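Local coordinates for protein N-hydroxyarylamine O-acetyltransferase (Bacillus cereus, PDB 4DMO) that probably acetylates arylamines and N-hydroxyarylamines, as its enzyme family does, using a non-canonical catalytic triad of cysteine, histidine and glutamate, at residues G109-V114 and N199-I204; L121-V126 and L184-Y189; A135-P138 and V143-S146; E156-E159 and Y163-E166. All coordinates share one frame; numbering follows the deposited sequence.

Contact 1. Residues G109-V114 and N199-I204; sequences GHIATV and NTAQKI
With chi1 at -64°, Ile111 carries CG1 beside its backbone N and opposite its carbonyl carbon, and this methylene is the part of the side chain that meets Ala201. CG1 of Ile111 lies 3.8 Å from CB of Ala201, while the second torsion (-69°) turns the terminal methyl CD1 aside, to 4.2 Å from CB of Ala201. The alanine methyl has a further neighbour in the backbone, since Gly109 O sits 4.0 Å from Ala201 CB. Small residues on both sides let the chains come close: the CA atoms of Gly109 and Ala201 are only 4.8 Å apart. Gly109 and His110 together face Gly94 of the adjoining strand and form a classic beta bulge in strand 103-117, at the point where helix 195-207 packs against it. The arrangement is consistent with the interdomain helix that follows the beta barrel in the arylamine N-acetyltransferase fold. Nearly one helical turn after Ala201, Ile204 also points toward the strand segment but stops short of touching it. No hydrogen bond crosses here. His110 points away from the helix, and its side chain touches Cys71 of helix 71-84.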
loop_
_atom_site.group_PDB
_atom_site.type_symbol
_atom_site.label_atom_id
_atom_site.label_comp_id
_atom_site.label_asym_id
_atom_site.label_seq_id
_atom_site.Cartn_x
_atom_site.Cartn_y
_atom_site.Cartn_z
ATOM N N GLY A 109 -4.606 0.537 12.575
ATOM C CA GLY A 109 -4.380 1.496 11.515
ATOM C C GLY A 109 -4.097 0.857 10.161
ATOM O O GLY A 109 -4.108 1.541 9.141
ATOM N N HIS A 110 -3.849 -0.446 10.130
ATOM C CA HIS A 110 -3.484 -1.078 8.877
ATOM C C HIS A 110 -4.573 -1.982 8.327
ATOM O O HIS A 110 -5.297 -2.670 9.058
ATOM C CB HIS A 110 -2.180 -1.888 9.015
ATOM C CG HIS A 110 -1.571 -2.302 7.702
ATOM N ND1 HIS A 110 -0.818 -1.439 6.928
ATOM C CD2 HIS A 110 -1.581 -3.485 7.030
ATOM C CE1 HIS A 110 -0.390 -2.071 5.845
ATOM N NE2 HIS A 110 -0.826 -3.319 5.894
ATOM N N ILE A 111 -4.659 -1.997 7.012
ATOM C CA ILE A 111 -5.528 -2.921 6.314
ATOM C C ILE A 111 -4.719 -3.567 5.234
ATOM O O ILE A 111 -3.883 -2.917 4.634
ATOM C CB ILE A 111 -6.689 -2.218 5.654
ATOM C CG1 ILE A 111 -7.573 -1.569 6.704
ATOM C CG2 ILE A 111 -7.475 -3.180 4.755
ATOM C CD1 ILE A 111 -8.335 -2.536 7.557
ATOM N N ALA A 112 -4.971 -4.841 4.982
ATOM C CA ALA A 112 -4.270 -5.591 3.936
ATOM C C ALA A 112 -5.200 -6.654 3.386
ATOM O O ALA A 112 -6.342 -6.812 3.840
ATOM C CB ALA A 112 -3.001 -6.227 4.478
ATOM N N THR A 113 -4.695 -7.392 2.411
ATOM C CA THR A 113 -5.478 -8.354 1.669
ATOM C C THR A 113 -4.875 -9.748 1.780
ATOM O O THR A 113 -3.663 -9.903 1.673
ATOM C CB THR A 113 -5.479 -7.958 0.179
ATOM O OG1 THR A 113 -5.977 -6.626 0.018
ATOM C CG2 THR A 113 -6.333 -8.904 -0.632
ATOM N N VAL A 114 -5.691 -10.772 1.987
ATOM C CA VAL A 114 -5.175 -12.140 1.907
ATOM C C VAL A 114 -5.882 -12.883 0.768
ATOM O O VAL A 114 -7.081 -12.684 0.501
ATOM C CB VAL A 114 -5.312 -12.925 3.217
ATOM C CG1 VAL A 114 -4.545 -12.223 4.340
ATOM C CG2 VAL A 114 -6.760 -13.082 3.556
ATOM N N ASN A 199 -13.051 1.613 6.858
ATOM C CA ASN A 199 -13.452 2.977 7.133
ATOM C C ASN A 199 -13.007 3.372 8.509
ATOM O O ASN A 199 -12.610 4.505 8.737
ATOM C CB ASN A 199 -14.959 3.176 6.960
ATOM C CG ASN A 199 -15.351 3.239 5.497
ATOM O OD1 ASN A 199 -15.002 4.184 4.802
ATOM N ND2 ASN A 199 -16.043 2.217 5.014
ATOM N N THR A 200 -13.026 2.414 9.417
ATOM C CA THR A 200 -12.548 2.641 10.769
ATOM C C THR A 200 -11.047 2.894 10.835
ATOM O O THR A 200 -10.559 3.709 11.642
ATOM C CB THR A 200 -12.977 1.443 11.663
ATOM O OG1 THR A 200 -14.382 1.569 11.932
ATOM C CG2 THR A 200 -12.198 1.394 12.992
ATOM N N ALA A 201 -10.286 2.210 9.990
ATOM C CA ALA A 201 -8.846 2.461 9.939
ATOM C C ALA A 201 -8.613 3.889 9.440
ATOM O O ALA A 201 -7.772 4.638 9.962
ATOM C CB ALA A 201 -8.153 1.431 9.036
ATOM N N GLN A 202 -9.383 4.281 8.435
ATOM C CA GLN A 202 -9.317 5.651 7.928
ATOM C C GLN A 202 -9.562 6.676 9.022
ATOM O O GLN A 202 -8.770 7.597 9.197
ATOM C CB GLN A 202 -10.329 5.866 6.789
ATOM C CG GLN A 202 -10.220 7.260 6.119
ATOM C CD GLN A 202 -10.967 7.334 4.785
ATOM O OE1 GLN A 202 -10.359 7.554 3.724
ATOM N NE2 GLN A 202 -12.286 7.166 4.831
ATOM N N LYS A 203 -10.651 6.494 9.755
ATOM C CA LYS A 203 -11.011 7.417 10.803
ATOM C C LYS A 203 -9.869 7.504 11.768
ATOM O O LYS A 203 -9.501 8.597 12.194
ATOM C CB LYS A 203 -12.298 6.965 11.511
ATOM C CG LYS A 203 -12.919 8.014 12.464
ATOM C CD LYS A 203 -14.169 7.468 13.226
ATOM C CE LYS A 203 -14.757 8.466 14.274
ATOM N NZ LYS A 203 -15.455 9.668 13.660
ATOM N N ILE A 204 -9.313 6.356 12.135
ATOM C CA ILE A 204 -8.194 6.322 13.061
ATOM C C ILE A 204 -7.017 7.125 12.512
ATOM O O ILE A 204 -6.473 7.992 13.190
ATOM C CB ILE A 204 -7.762 4.872 13.353
ATOM C CG1 ILE A 204 -8.816 4.193 14.220
ATOM C CG2 ILE A 204 -6.420 4.850 14.058
ATOM C CD1 ILE A 204 -8.808 2.694 14.139
#

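Contact 2. Residues L121-V126 and L184-Y189; sequences LYLIEV and LGYAFY. With KH2 (3-(1-methylpiperidinium-1-yl)propane-1-sulfonate), chain C.
Strand 120-124 and the loop residue Glu125 after it do not neighbour strand 183-188: CA atoms of Leu123 and Phe188 are 10.7 Å apart, and side chains bridge the interior of the curled sheet. Tyr186 and Phe188 both place their rings between the backbone N and the carbonyl carbon (chi1 60° for Tyr186), sending them inward in company. The phenol of Tyr186 meets Glu125 from the opposite direction, and its OH gives a weak hydrogen bond, 2.7 Å long, to Glu125 OE1. Ring and carboxylate planes stand 78° apart, and the bend at chi2 of Glu125 helps bring OE1 to the hydroxyl. Leu123 closes on the same oxygen with both methyls, CD2 at 3.3 Å and CD1 at 3.5 Å from Tyr186 OH, so two methyls and a carboxylate oxygen crowd the hydroxyl; CD1 of Leu123 also reaches CZ of Phe188 at 4.5 Å. Gly185 and Tyr186 both face Leu165, a classic beta bulge. Just before the bulge, Leu184 N donates to sulfonate O2 of the bound KH2 (3.1 Å), and Leu184 CD2 rests 3.6 Å from its C16. The carboxylate of Glu125 is held further by His110 NE2 on OE1, and by Gly127 N and Asn75 ND2 on OE2. This would make Tyr186 a second-shell residue of what is probably the Cys-His-Glu triad, Cys71, His110 and Glu125.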
loop_
_atom_site.group_PDB
_atom_site.type_symbol
_atom_site.label_atom_id
_atom_site.label_comp_id
_atom_site.label_asym_id
_atom_site.label_seq_id
_atom_site.Cartn_x
_atom_site.Cartn_y
_atom_site.Cartn_z
ATOM N N LEU A 121 -2.438 -19.872 1.578
ATOM C CA LEU A 121 -2.721 -18.483 1.875
ATOM C C LEU A 121 -1.540 -17.631 1.482
ATOM O O LEU A 121 -0.388 -18.037 1.689
ATOM C CB LEU A 121 -3.031 -18.299 3.359
ATOM C CG LEU A 121 -4.495 -18.299 3.802
ATOM C CD1 LEU A 121 -4.638 -17.481 5.096
ATOM C CD2 LEU A 121 -5.450 -17.752 2.743
ATOM N N TYR A 122 -1.851 -16.469 0.891
ATOM C CA TYR A 122 -0.860 -15.452 0.559
ATOM C C TYR A 122 -1.348 -14.105 1.034
ATOM O O TYR A 122 -2.519 -13.784 0.899
ATOM C CB TYR A 122 -0.600 -15.398 -0.952
ATOM C CG TYR A 122 -0.080 -16.703 -1.515
ATOM C CD1 TYR A 122 -0.937 -17.747 -1.766
ATOM C CD2 TYR A 122 1.272 -16.879 -1.777
ATOM C CE1 TYR A 122 -0.484 -18.937 -2.246
ATOM C CE2 TYR A 122 1.750 -18.079 -2.259
ATOM C CZ TYR A 122 0.859 -19.105 -2.500
ATOM O OH TYR A 122 1.308 -20.303 -2.995
ATOM N N LEU A 123 -0.433 -13.331 1.598
ATOM C CA LEU A 123 -0.678 -11.934 1.927
ATOM C C LEU A 123 -0.395 -11.100 0.686
ATOM O O LEU A 123 0.711 -11.145 0.132
ATOM C CB LEU A 123 0.252 -11.502 3.038
ATOM C CG LEU A 123 0.248 -10.069 3.551
ATOM C CD1 LEU A 123 -1.003 -9.774 4.378
ATOM C CD2 LEU A 123 1.501 -9.877 4.370
ATOM N N ILE A 124 -1.395 -10.339 0.252
ATOM C CA ILE A 124 -1.212 -9.380 -0.835
ATOM C C ILE A 124 -1.028 -7.949 -0.277
ATOM O O ILE A 124 -1.973 -7.331 0.226
ATOM C CB ILE A 124 -2.418 -9.434 -1.795
ATOM C CG1 ILE A 124 -2.688 -10.896 -2.201
ATOM C CG2 ILE A 124 -2.198 -8.510 -2.994
ATOM C CD1 ILE A 124 -1.463 -11.648 -2.811
ATOM N N GLU A 125 0.194 -7.439 -0.372
ATOM C CA GLU A 125 0.537 -6.167 0.256
ATOM C C GLU A 125 1.047 -5.164 -0.759
ATOM O O GLU A 125 2.179 -5.258 -1.251
ATOM C CB GLU A 125 1.578 -6.360 1.371
ATOM C CG GLU A 125 1.960 -5.092 2.101
ATOM C CD GLU A 125 0.752 -4.390 2.698
ATOM O OE1 GLU A 125 0.177 -4.924 3.678
ATOM O OE2 GLU A 125 0.404 -3.288 2.201
ATOM N N VAL A 126 0.200 -4.167 -1.032
ATOM C CA VAL A 126 0.530 -3.109 -1.980
ATOM C C VAL A 126 0.444 -1.693 -1.368
ATOM O O VAL A 126 0.635 -0.693 -2.082
ATOM C CB VAL A 126 -0.373 -3.202 -3.225
ATOM C CG1 VAL A 126 -0.175 -4.556 -3.868
ATOM C CG2 VAL A 126 -1.827 -2.994 -2.840
ATOM N N LEU A 184 9.907 -6.475 12.733
ATOM C CA LEU A 184 8.475 -6.491 12.616
ATOM C C LEU A 184 7.987 -5.302 11.798
ATOM O O LEU A 184 8.334 -4.161 12.111
ATOM C CB LEU A 184 7.860 -6.451 14.003
ATOM C CG LEU A 184 6.337 -6.416 14.047
ATOM C CD1 LEU A 184 5.759 -7.578 13.281
ATOM C CD2 LEU A 184 5.840 -6.416 15.508
ATOM N N GLY A 185 7.208 -5.591 10.743
ATOM C CA GLY A 185 6.603 -4.563 9.902
ATOM C C GLY A 185 5.248 -4.235 10.473
ATOM O O GLY A 185 5.005 -3.159 11.020
ATOM N N TYR A 186 4.361 -5.205 10.384
ATOM C CA TYR A 186 3.140 -5.106 11.147
ATOM C C TYR A 186 2.631 -6.466 11.608
ATOM O O TYR A 186 3.008 -7.528 11.076
ATOM C CB TYR A 186 2.060 -4.371 10.362
ATOM C CG TYR A 186 1.700 -5.037 9.057
ATOM C CD1 TYR A 186 2.220 -4.579 7.843
ATOM C CD2 TYR A 186 0.817 -6.104 9.036
ATOM C CE1 TYR A 186 1.881 -5.188 6.661
ATOM C CE2 TYR A 186 0.464 -6.710 7.854
ATOM C CZ TYR A 186 0.991 -6.251 6.672
ATOM O OH TYR A 186 0.647 -6.870 5.492
ATOM N N ALA A 187 1.805 -6.387 12.649
ATOM C CA ALA A 187 1.069 -7.509 13.157
ATOM C C ALA A 187 -0.351 -7.398 12.637
ATOM O O ALA A 187 -0.892 -6.288 12.504
ATOM C CB ALA A 187 1.085 -7.481 14.697
ATOM N N PHE A 188 -0.963 -8.539 12.342
ATOM C CA PHE A 188 -2.361 -8.562 11.914
ATOM C C PHE A 188 -3.071 -9.811 12.414
ATOM O O PHE A 188 -2.422 -10.772 12.789
ATOM C CB PHE A 188 -2.482 -8.498 10.394
ATOM C CG PHE A 188 -1.874 -9.686 9.673
ATOM C CD1 PHE A 188 -0.511 -9.754 9.446
ATOM C CD2 PHE A 188 -2.673 -10.717 9.208
ATOM C CE1 PHE A 188 0.046 -10.836 8.769
ATOM C CE2 PHE A 188 -2.113 -11.804 8.547
ATOM C CZ PHE A 188 -0.755 -11.851 8.321
ATOM N N TYR A 189 -4.401 -9.758 12.426
ATOM C CA TYR A 189 -5.245 -10.904 12.708
ATOM C C TYR A 189 -5.697 -11.542 11.376
ATOM O O TYR A 189 -6.050 -10.825 10.432
ATOM C CB TYR A 189 -6.469 -10.457 13.515
ATOM C CG TYR A 189 -6.159 -9.916 14.881
ATOM C CD1 TYR A 189 -5.891 -10.785 15.941
ATOM C CD2 TYR A 189 -6.131 -8.526 15.131
ATOM C CE1 TYR A 189 -5.599 -10.295 17.233
ATOM C CE2 TYR A 189 -5.841 -8.017 16.438
ATOM C CZ TYR A 189 -5.573 -8.931 17.470
ATOM O OH TYR A 189 -5.280 -8.501 18.747
HETATM S S KH2 C . 11.924 -6.057 16.112
HETATM C C1 KH2 C . 10.704 -5.458 17.235
HETATM O O1 KH2 C . 12.381 -5.046 15.190
HETATM N N2 KH2 C . 7.944 -7.081 19.279
HETATM O O2 KH2 C . 11.485 -7.189 15.328
HETATM C C4 KH2 C . 10.125 -6.374 18.253
HETATM O O4 KH2 C . 13.111 -6.565 16.769
HETATM C C7 KH2 C . 8.649 -6.462 18.220
HETATM C C11 KH2 C . 8.186 -8.481 19.277
HETATM C C12 KH2 C . 5.631 -7.265 20.121
HETATM C C13 KH2 C . 7.253 -6.084 21.377
HETATM C C14 KH2 C . 6.314 -7.238 21.443
HETATM C C15 KH2 C . 8.380 -6.540 20.518
HETATM C C16 KH2 C . 6.556 -6.794 19.060
#

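Contact 3. Residues A135-P138 and V143-S146; sequences APVP and VIHS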
loop_
_atom_site.group_PDB
_atom_site.type_symbol
_atom_site.label_atom_id
_atom_site.label_comp_id
_atom_site.label_asym_id
_atom_site.label_seq_id
_atom_site.Cartn_x
_atom_site.Cartn_y
_atom_site.Cartn_z
ATOM N N ALA A 135 5.211 -8.852 -4.678
ATOM C CA ALA A 135 4.690 -10.164 -5.011
ATOM C C ALA A 135 3.911 -10.691 -3.814
ATOM O O ALA A 135 4.055 -10.168 -2.709
ATOM C CB ALA A 135 5.836 -11.102 -5.377
ATOM N N PRO A 136 3.064 -11.704 -4.023
ATOM C CA PRO A 136 2.400 -12.361 -2.894
ATOM C C PRO A 136 3.396 -12.938 -1.875
ATOM O O PRO A 136 4.454 -13.436 -2.230
ATOM C CB PRO A 136 1.603 -13.496 -3.567
ATOM C CG PRO A 136 1.408 -13.048 -4.949
ATOM C CD PRO A 136 2.676 -12.317 -5.304
ATOM N N VAL A 137 3.056 -12.826 -0.599
ATOM C CA VAL A 137 3.884 -13.387 0.445
ATOM C C VAL A 137 3.161 -14.616 0.999
ATOM O O VAL A 137 2.068 -14.512 1.585
ATOM C CB VAL A 137 4.144 -12.376 1.594
ATOM C CG1 VAL A 137 5.119 -13.004 2.625
ATOM C CG2 VAL A 137 4.686 -11.058 1.044
ATOM N N PRO A 138 3.764 -15.788 0.808
ATOM C CA PRO A 138 3.127 -17.021 1.268
ATOM C C PRO A 138 3.160 -17.138 2.781
ATOM O O PRO A 138 4.185 -16.916 3.423
ATOM C CB PRO A 138 3.981 -18.111 0.630
ATOM C CG PRO A 138 5.357 -17.486 0.520
ATOM C CD PRO A 138 5.106 -16.017 0.241
ATOM N N VAL A 143 10.623 -16.722 2.212
ATOM C CA VAL A 143 11.091 -15.358 2.051
ATOM C C VAL A 143 10.861 -14.830 0.639
ATOM O O VAL A 143 11.219 -15.465 -0.354
ATOM C CB VAL A 143 12.570 -15.262 2.367
ATOM C CG1 VAL A 143 13.060 -13.878 2.114
ATOM C CG2 VAL A 143 12.830 -15.688 3.822
ATOM N N ILE A 144 10.230 -13.669 0.553
ATOM C CA ILE A 144 10.063 -12.999 -0.727
ATOM C C ILE A 144 11.120 -11.907 -0.847
ATOM O O ILE A 144 11.269 -11.061 0.037
ATOM C CB ILE A 144 8.632 -12.424 -0.895
ATOM C CG1 ILE A 144 7.596 -13.562 -0.955
ATOM C CG2 ILE A 144 8.533 -11.562 -2.161
ATOM C CD1 ILE A 144 7.757 -14.495 -2.102
ATOM N N HIS A 145 11.884 -11.975 -1.933
ATOM C CA HIS A 145 12.963 -11.026 -2.196
ATOM C C HIS A 145 12.518 -9.981 -3.226
ATOM O O HIS A 145 12.141 -10.322 -4.333
ATOM C CB HIS A 145 14.201 -11.760 -2.729
ATOM C CG HIS A 145 14.607 -12.952 -1.910
ATOM N ND1 HIS A 145 15.623 -12.904 -0.981
ATOM C CD2 HIS A 145 14.129 -14.223 -1.885
ATOM C CE1 HIS A 145 15.758 -14.094 -0.416
ATOM N NE2 HIS A 145 14.863 -14.912 -0.946
ATOM N N SER A 146 12.588 -8.711 -2.861
ATOM C CA SER A 146 12.191 -7.649 -3.764
ATOM C C SER A 146 13.240 -6.562 -3.685
ATOM O O SER A 146 14.103 -6.606 -2.816
ATOM C CB SER A 146 10.814 -7.120 -3.355
ATOM O OG SER A 146 10.904 -5.821 -2.781
#
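Ile144 makes nearly all of this contact, and its packing is tight at one end and slack at the other. Its CG1, set beside the backbone N with chi1 at -66°, presses on the 135-138 backbone: Pro136 O is 3.4 Å from Ile144 CG1 and 3.5 Å from the terminal CD1, so the carbonyl oxygen faces the whole ethyl branch. Next to that oxygen the Pro138 ring crosses the same branch, with CD of Pro138 3.7 Å from CG1 of Ile144. The other methyl, CG2, looks toward Ala135 and finds its CB at 4.2 Å. Val137 touches more lightly, its CG2 4.3 Å from Ile144 CG1. No hydrogen bond joins the segments, whose closest CA atoms, those of Val137 and Ile144, are 6.3 Å apart. Strands 137-138 and 144-146 are the two edges of the eight-stranded antiparallel sheet, whose curl brings its first and last strands together as in the beta barrel of the arylamine N-acetyltransferase fold; here the seam is shut by side chains instead of backbone bonds. Val137 keeps its backbone pairing with Leu123, Ile144 with Tyr151, while the Pro136 ring packs on Phe24, Leu27 and Met31. The solvent side is looser. His145 is exposed and takes no part in the contact; CG1 of Val143 lies 3.6 Å above one face of its imidazole, near the rim. Ser146 does point toward 135-138 but stops well short, its OG bonded to Thr148 N and Leu132 O.

Contact 4. Residues E156-E159 and Y163-E166; sequences EMTE and YILE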
loop_
_atom_site.group_PDB
_atom_site.type_symbol
_atom_site.label_atom_id
_atom_site.label_comp_id
_atom_site.label_asym_id
_atom_site.label_seq_id
_atom_site.Cartn_x
_atom_site.Cartn_y
_atom_site.Cartn_z
ATOM N N GLU A 156 2.543 -15.691 14.846
ATOM C CA GLU A 156 3.032 -15.231 16.131
ATOM C C GLU A 156 2.047 -14.304 16.828
ATOM O O GLU A 156 1.666 -13.246 16.322
ATOM C CB GLU A 156 4.363 -14.531 15.985
ATOM C CG GLU A 156 4.919 -14.104 17.323
ATOM C CD GLU A 156 6.328 -13.563 17.226
ATOM O OE1 GLU A 156 6.497 -12.351 17.453
ATOM O OE2 GLU A 156 7.265 -14.351 16.928
ATOM N N MET A 157 1.640 -14.742 18.007
ATOM C CA MET A 157 0.709 -14.014 18.831
ATOM C C MET A 157 1.458 -12.810 19.343
ATOM O O MET A 157 2.570 -12.928 19.840
ATOM C CB MET A 157 0.237 -14.895 19.991
ATOM C CG MET A 157 -0.966 -14.371 20.775
ATOM S SD MET A 157 -2.446 -14.271 19.786
ATOM C CE MET A 157 -2.218 -15.729 18.761
ATOM N N THR A 158 0.874 -11.637 19.126
ATOM C CA THR A 158 1.309 -10.412 19.766
ATOM C C THR A 158 0.018 -9.844 20.270
ATOM O O THR A 158 -1.056 -10.425 20.069
ATOM C CB THR A 158 1.957 -9.351 18.802
ATOM O OG1 THR A 158 0.960 -8.828 17.925
ATOM C CG2 THR A 158 3.095 -9.934 17.982
ATOM N N GLU A 159 0.119 -8.685 20.892
ATOM C CA GLU A 159 -1.052 -7.988 21.369
ATOM C C GLU A 159 -1.757 -7.245 20.220
ATOM O O GLU A 159 -2.733 -6.539 20.459
ATOM C CB GLU A 159 -0.656 -7.002 22.454
ATOM C CG GLU A 159 0.101 -5.798 21.921
ATOM C CD GLU A 159 0.552 -4.842 23.027
ATOM O OE1 GLU A 159 1.738 -4.904 23.458
ATOM O OE2 GLU A 159 -0.295 -4.034 23.449
ATOM N N TYR A 163 -0.627 -12.983 13.522
ATOM C CA TYR A 163 0.419 -13.190 12.512
ATOM C C TYR A 163 1.253 -11.926 12.400
ATOM O O TYR A 163 0.900 -10.872 12.923
ATOM C CB TYR A 163 -0.167 -13.513 11.142
ATOM C CG TYR A 163 -0.666 -14.931 10.977
ATOM C CD1 TYR A 163 0.161 -15.904 10.435
ATOM C CD2 TYR A 163 -1.954 -15.293 11.338
ATOM C CE1 TYR A 163 -0.269 -17.187 10.268
ATOM C CE2 TYR A 163 -2.405 -16.582 11.167
ATOM C CZ TYR A 163 -1.549 -17.532 10.624
ATOM O OH TYR A 163 -1.939 -18.849 10.440
ATOM N N ILE A 164 2.379 -12.033 11.732
ATOM C CA ILE A 164 3.242 -10.887 11.566
ATOM C C ILE A 164 3.852 -10.907 10.191
ATOM O O ILE A 164 4.064 -11.976 9.597
ATOM C CB ILE A 164 4.391 -10.821 12.609
ATOM C CG1 ILE A 164 5.401 -11.955 12.399
ATOM C CG2 ILE A 164 3.841 -10.827 14.038
ATOM C CD1 ILE A 164 6.603 -11.888 13.407
ATOM N N LEU A 165 4.111 -9.699 9.693
ATOM C CA LEU A 165 4.916 -9.506 8.506
ATOM C C LEU A 165 6.240 -8.922 8.926
ATOM O O LEU A 165 6.308 -7.796 9.450
ATOM C CB LEU A 165 4.237 -8.564 7.525
ATOM C CG LEU A 165 5.117 -8.421 6.299
ATOM C CD1 LEU A 165 5.079 -9.694 5.495
ATOM C CD2 LEU A 165 4.726 -7.228 5.458
ATOM N N GLU A 166 7.286 -9.711 8.718
ATOM C CA GLU A 166 8.630 -9.324 9.049
ATOM C C GLU A 166 9.366 -8.932 7.790
ATOM O O GLU A 166 9.049 -9.372 6.703
ATOM C CB GLU A 166 9.367 -10.502 9.695
ATOM C CG GLU A 166 9.338 -10.523 11.200
ATOM C CD GLU A 166 9.927 -11.796 11.747
ATOM O OE1 GLU A 166 9.828 -12.827 11.048
ATOM O OE2 GLU A 166 10.513 -11.764 12.849
#
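Backbone proximity comes first: Glu156 and Tyr163 have their CA atoms 4.9 Å apart, yet Glu156 O stands 3.6 Å from Tyr163 N and makes no hydrogen bond with it. The strand axes of 156-158 and 163-166 run at 101° to each other, consistent with the weakly bonded end of strand 149-158 diverging near the turn; Glu156 pairs its backbone with Asn162 instead. Ile164 supplies the side-chain contacts. Its chi1 of 68° sets CG1 between the backbone N and the carbonyl carbon and leaves CG2 beside the N, which sends CG2 toward Thr158 and CD1 toward Glu156. The apolar meeting is that of Ile164 CG2 with Thr158 CG2, at 4.1 Å. Ile164 CD1 is a methyl against a polar group, 4.1 Å from OE1 of the extended Glu156. Both pairs cross at a slant and touch loosely. Charge supplies the last kind. Glu156 OE2 and Glu166 OE2 are 5.8 Å apart, a spacing that would probably be unfavourable but for Arg154, whose NH1 forms a salt bridge with Glu156 and whose NH2 forms one with Glu166; Arg152 holds the other oxygen of Glu166. Thr158 OG1 accepts from Lys160 N within the turn, and its side chain comes to about 4 Å from bound KH2. The hairpin 149-158/163-168 continues the large antiparallel sheet, strand 163-168 lying between 149-158 and 183-188, with Thr158 resting on Ala187 and Trp104, and Ile164 on Leu184.

Contact 2 is the hub, its centre about 12 Å from that of contact 1, 11 Å from contact 3 and 9 Å from contact 4. Probable backbone hydrogen bonds tie it to each: Thr113 O to Ile124 N at 2.7 Å, Leu123 N to Val137 O at 2.8 Å, and Gly185 N to Leu165 O at 2.7 Å. A further tie between contacts 1 and 2 runs through the probable active site, where His110 NE2 is 2.9 Å from Glu125 OE1. Contacts 2 and 4 both border the KH2 pocket, where Tyr97, Trp104, Trp182 and Thr183 join Leu184. Contacts 1 and 3 are far apart, with centres about 22 Å from each other.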